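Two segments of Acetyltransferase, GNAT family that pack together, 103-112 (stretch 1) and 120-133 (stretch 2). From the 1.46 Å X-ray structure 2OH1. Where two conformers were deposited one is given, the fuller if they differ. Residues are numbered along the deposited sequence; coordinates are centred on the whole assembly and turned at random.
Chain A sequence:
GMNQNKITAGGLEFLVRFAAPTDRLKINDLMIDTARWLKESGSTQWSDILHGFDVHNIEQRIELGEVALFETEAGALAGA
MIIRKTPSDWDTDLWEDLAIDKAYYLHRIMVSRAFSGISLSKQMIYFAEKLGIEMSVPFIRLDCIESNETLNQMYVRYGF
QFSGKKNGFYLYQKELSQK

Stretch 1 (103-112) AYYLHRIMVS
Stretch 2, residues 120-133: LSKQMIYFAEKLGI

A helix packed across a β-strand usually meets it mainly through side chains, and this pair from a GNAT-family acetyltransferase illustrates how rotamers make such a contact fit. The strand runs through residue 111 with extended backbone angles and an irregularity at His107, whose phi/psi of -87/-44° departs from the β region. The helix, which includes residues 120–133 and continues beyond them, keeps phi near -60° and psi near -40°. Its i to i+4 hydrogen bonds are regular, as from Met124 N to Leu120 O at 2.9 Å, apart from a weak one from Ala128 N to Met124 O at 3.3 Å. The two axes approach to 9.3 Å, with N-to-C directions 137° apart, so the register runs backwards: Tyr104 CA lies 7.2 Å from Gly132 CA, Leu106 CA 8.1 Å from Ile125 CA, and Ile109 CA 6.8 Å from Ser121 CA.

Alternation in a regular strand would present every second residue to the helix. Here Tyr104, Leu106, Ile109 and Val111 point toward it, and the step of three from Leu106 to Ile109 spans the irregular His107. No hydrogen bond crosses the contact, which buries 478 Å².

Toward the end of the helical stretch, Tyr104 (chi1 m) carries its ring to Gly132, where CE2 comes within 3.6 Å of CA. Its chi2 of -11° is far from the common value near 90°; in this orientation the ring edge meets Leu131 (t, p), whose CG is 3.8 Å from Tyr104 CE2.

Leu106, in the common m, t rotamer, spreads its methyls over two helical residues nearly one turn apart: CD1 is 3.7 Å from Ile125 CG1, and CD2 is 3.8 Å from Ala128 CB. Ile125 is also m, t; its CB points sideways, yet its CG1 reaches the leucine. Ala128 points toward the strand and fills its place with a single methyl.

Near the start of the helical stretch, selenomethionine Met124 is the hub. Its m, t, p conformation brings SE to 3.8 Å from Val111 CG2 and turns CE to 3.8 Å from the backbone O of Met110, also a selenomethionine (m, t, m), whose CA-to-CB bond is directed away. Ile109 (m, p) uses the branch methyl set by chi1: its CG2 lies 4.2 Å from Met124 CE and 4.1 Å from Ser121 CB. With chi1 p, Ser121 has its OG hydrogen-bonded elsewhere in the structure while CB faces that methyl. Val111, chi1 t, directs CG1 to Leu120, whose t, p rotamer places CD2 4.2 Å from Val111 CG1.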

# COMPACT_ATOMS: atom_id res chain seq x y z
N ALA A 103 7.34 7.19 10.50
CA ALA A 103 7.28 6.59 9.18
C ALA A 103 5.84 6.23 8.91
O ALA A 103 5.08 6.03 9.83
CB ALA A 103 8.15 5.34 9.10
N TYR A 104 5.50 6.17 7.63
CA TYR A 104 4.29 5.56 7.15
C TYR A 104 4.61 4.17 6.64
O TYR A 104 5.70 3.92 6.07
CB TYR A 104 3.73 6.34 5.99
CG TYR A 104 3.22 7.74 6.32
CD1 TYR A 104 3.05 8.20 7.64
CD2 TYR A 104 2.85 8.61 5.27
CE1 TYR A 104 2.49 9.46 7.90
CE2 TYR A 104 2.35 9.87 5.54
CZ TYR A 104 2.18 10.26 6.83
OH TYR A 104 1.69 11.53 7.09
N TYR A 105 3.68 3.24 6.86
CA TYR A 105 3.84 1.85 6.51
C TYR A 105 2.77 1.51 5.47
O TYR A 105 1.60 1.70 5.69
CB TYR A 105 3.72 0.93 7.74
CG TYR A 105 4.86 1.17 8.71
CD1 TYR A 105 4.81 2.25 9.56
CD2 TYR A 105 6.02 0.41 8.68
CE1 TYR A 105 5.91 2.56 10.41
CE2 TYR A 105 7.09 0.68 9.53
CZ TYR A 105 7.05 1.73 10.39
OH TYR A 105 8.12 2.01 11.22
N LEU A 106 3.20 1.06 4.30
CA LEU A 106 2.25 0.73 3.26
C LEU A 106 1.84 -0.72 3.41
O LEU A 106 2.65 -1.61 3.06
CB LEU A 106 2.87 0.96 1.86
CG LEU A 106 3.43 2.35 1.57
CD1 LEU A 106 3.81 2.52 0.07
CD2 LEU A 106 2.50 3.44 2.02
N HIS A 107 0.58 -0.97 3.81
CA HIS A 107 0.05 -2.29 4.05
C HIS A 107 -0.54 -3.00 2.87
O HIS A 107 -0.35 -4.23 2.75
CB HIS A 107 -0.95 -2.25 5.14
CG HIS A 107 -0.33 -2.11 6.50
ND1 HIS A 107 -0.88 -2.68 7.62
CD2 HIS A 107 0.80 -1.48 6.92
CE1 HIS A 107 -0.10 -2.44 8.65
NE2 HIS A 107 0.93 -1.72 8.27
N ARG A 108 -1.33 -2.34 2.05
CA ARG A 108 -1.93 -2.99 0.90
C ARG A 108 -2.09 -2.02 -0.26
O ARG A 108 -2.57 -0.88 -0.10
CB ARG A 108 -3.29 -3.54 1.27
CG ARG A 108 -3.92 -4.52 0.40
CD ARG A 108 -3.08 -5.76 0.16
NE ARG A 108 -3.13 -6.78 1.21
CZ ARG A 108 -2.66 -8.02 1.00
NH1 ARG A 108 -2.15 -8.30 -0.18
NH2 ARG A 108 -2.70 -8.99 1.94
N ILE A 109 -1.63 -2.48 -1.41
CA ILE A 109 -1.98 -1.94 -2.70
C ILE A 109 -2.99 -2.88 -3.34
O ILE A 109 -2.82 -4.14 -3.37
CB ILE A 109 -0.78 -1.85 -3.65
CG1 ILE A 109 0.12 -0.67 -3.28
CG2 ILE A 109 -1.29 -1.78 -5.09
CD1 ILE A 109 0.99 -0.86 -2.05
N MSE A 110 -4.05 -2.29 -3.84
CA MSE A 110 -5.02 -3.02 -4.60
C MSE A 110 -5.21 -2.31 -5.91
O MSE A 110 -5.49 -1.11 -5.92
CB MSE A 110 -6.35 -3.12 -3.89
CG MSE A 110 -6.25 -4.02 -2.70
SE MSE A 110 -7.82 -3.88 -1.55
CE MSE A 110 -7.27 -2.33 -0.66
N VAL A 111 -5.00 -3.00 -7.02
CA VAL A 111 -5.23 -2.43 -8.37
C VAL A 111 -6.25 -3.25 -9.08
O VAL A 111 -6.09 -4.46 -9.17
CB VAL A 111 -3.94 -2.40 -9.18
CG1 VAL A 111 -4.22 -1.94 -10.64
CG2 VAL A 111 -2.89 -1.45 -8.52
N SER A 112 -7.22 -2.58 -9.69
CA SER A 112 -8.23 -3.21 -10.58
C SER A 112 -7.60 -3.82 -11.82
O SER A 112 -6.84 -3.15 -12.49
CB SER A 112 -9.30 -2.19 -11.01
OG SER A 112 -10.12 -2.71 -12.06
N LEU A 120 0.40 1.40 -12.12
CA LEU A 120 -0.36 2.30 -11.29
C LEU A 120 0.14 2.30 -9.82
O LEU A 120 0.12 3.34 -9.18
CB LEU A 120 -1.87 1.95 -11.41
CG LEU A 120 -2.83 2.87 -10.65
CD1 LEU A 120 -2.80 4.25 -11.22
CD2 LEU A 120 -4.29 2.26 -10.67
N SER A 121 0.62 1.14 -9.35
CA SER A 121 1.13 1.02 -7.98
C SER A 121 2.28 2.00 -7.76
O SER A 121 2.43 2.47 -6.66
CB SER A 121 1.54 -0.43 -7.66
OG SER A 121 2.47 -0.89 -8.60
N LYS A 122 3.09 2.26 -8.78
CA LYS A 122 4.23 3.19 -8.61
C LYS A 122 3.70 4.57 -8.26
O LYS A 122 4.22 5.26 -7.40
CB LYS A 122 5.05 3.27 -9.89
CG LYS A 122 6.27 4.18 -9.77
CD LYS A 122 7.07 4.19 -11.05
CE LYS A 122 8.50 4.69 -10.84
NZ LYS A 122 9.21 4.82 -12.15
N GLN A 123 2.64 4.99 -8.94
CA GLN A 123 2.06 6.29 -8.71
C GLN A 123 1.27 6.33 -7.39
O GLN A 123 1.17 7.39 -6.76
CB GLN A 123 1.14 6.73 -9.86
CG GLN A 123 1.79 6.73 -11.23
CD GLN A 123 3.13 7.45 -11.25
OE1 GLN A 123 3.26 8.52 -10.69
NE2 GLN A 123 4.13 6.83 -11.87
N MSE A 124 0.65 5.21 -7.01
CA MSE A 124 -0.02 5.12 -5.71
C MSE A 124 1.00 5.33 -4.58
O MSE A 124 0.81 6.13 -3.67
CB MSE A 124 -0.75 3.80 -5.57
CG MSE A 124 -1.84 3.73 -6.59
SE MSE A 124 -2.66 2.03 -6.91
CE MSE A 124 -3.31 1.95 -5.24
N ILE A 125 2.14 4.63 -4.67
CA ILE A 125 3.18 4.80 -3.66
C ILE A 125 3.74 6.24 -3.71
O ILE A 125 3.96 6.84 -2.66
CB ILE A 125 4.28 3.79 -3.90
CG1 ILE A 125 3.74 2.38 -3.66
CG2 ILE A 125 5.56 4.09 -3.01
CD1 ILE A 125 4.67 1.29 -4.07
N TYR A 126 3.96 6.80 -4.88
CA TYR A 126 4.42 8.18 -5.03
C TYR A 126 3.50 9.17 -4.30
O TYR A 126 3.95 10.17 -3.71
CB TYR A 126 4.51 8.54 -6.50
CG TYR A 126 5.05 9.93 -6.73
CD1 TYR A 126 6.36 10.26 -6.35
CD2 TYR A 126 4.26 10.92 -7.32
CE1 TYR A 126 6.87 11.54 -6.57
CE2 TYR A 126 4.76 12.20 -7.54
CZ TYR A 126 6.06 12.50 -7.16
OH TYR A 126 6.56 13.78 -7.36
N PHE A 127 2.19 8.92 -4.35
CA PHE A 127 1.26 9.75 -3.61
C PHE A 127 1.53 9.69 -2.07
O PHE A 127 1.51 10.71 -1.38
CB PHE A 127 -0.20 9.37 -3.98
CG PHE A 127 -1.20 10.08 -3.20
CD1 PHE A 127 -1.57 11.37 -3.54
CD2 PHE A 127 -1.74 9.50 -2.06
CE1 PHE A 127 -2.52 12.05 -2.77
CE2 PHE A 127 -2.69 10.16 -1.31
CZ PHE A 127 -3.08 11.42 -1.64
N ALA A 128 1.81 8.49 -1.57
CA ALA A 128 2.15 8.30 -0.15
C ALA A 128 3.44 9.09 0.18
O ALA A 128 3.54 9.68 1.27
CB ALA A 128 2.28 6.79 0.21
N GLU A 129 4.43 9.01 -0.71
CA GLU A 129 5.69 9.76 -0.58
C GLU A 129 5.39 11.24 -0.45
O GLU A 129 5.88 11.89 0.47
CB GLU A 129 6.62 9.50 -1.75
CG GLU A 129 7.09 8.05 -1.89
CD GLU A 129 7.89 7.81 -3.17
OE1 GLU A 129 8.65 8.70 -3.58
OE2 GLU A 129 7.78 6.69 -3.74
N LYS A 130 4.56 11.76 -1.35
CA LYS A 130 4.15 13.19 -1.31
C LYS A 130 3.43 13.55 -0.02
O LYS A 130 3.74 14.59 0.56
CB LYS A 130 3.30 13.54 -2.52
CG LYS A 130 4.10 13.62 -3.77
CD LYS A 130 3.20 13.76 -5.04
CE LYS A 130 3.85 14.65 -6.10
N LEU A 131 2.55 12.70 0.48
CA LEU A 131 1.88 12.91 1.71
C LEU A 131 2.89 12.95 2.89
O LEU A 131 2.85 13.83 3.75
CB LEU A 131 0.80 11.83 1.96
CG LEU A 131 0.07 11.90 3.28
CD1 LEU A 131 -0.72 13.22 3.35
CD2 LEU A 131 -0.84 10.70 3.51
N GLY A 132 3.83 12.02 2.91
CA GLY A 132 4.81 11.98 3.99
C GLY A 132 5.67 13.23 3.96
O GLY A 132 6.01 13.78 5.02
N ILE A 133 6.05 13.68 2.78
CA ILE A 133 6.82 14.93 2.65
C ILE A 133 6.01 16.12 3.21
O ILE A 133 6.50 16.89 4.03
CB ILE A 133 7.29 15.19 1.20
CG1 ILE A 133 8.37 14.16 0.82
CG2 ILE A 133 7.76 16.65 1.00
CD1 ILE A 133 8.68 14.07 -0.68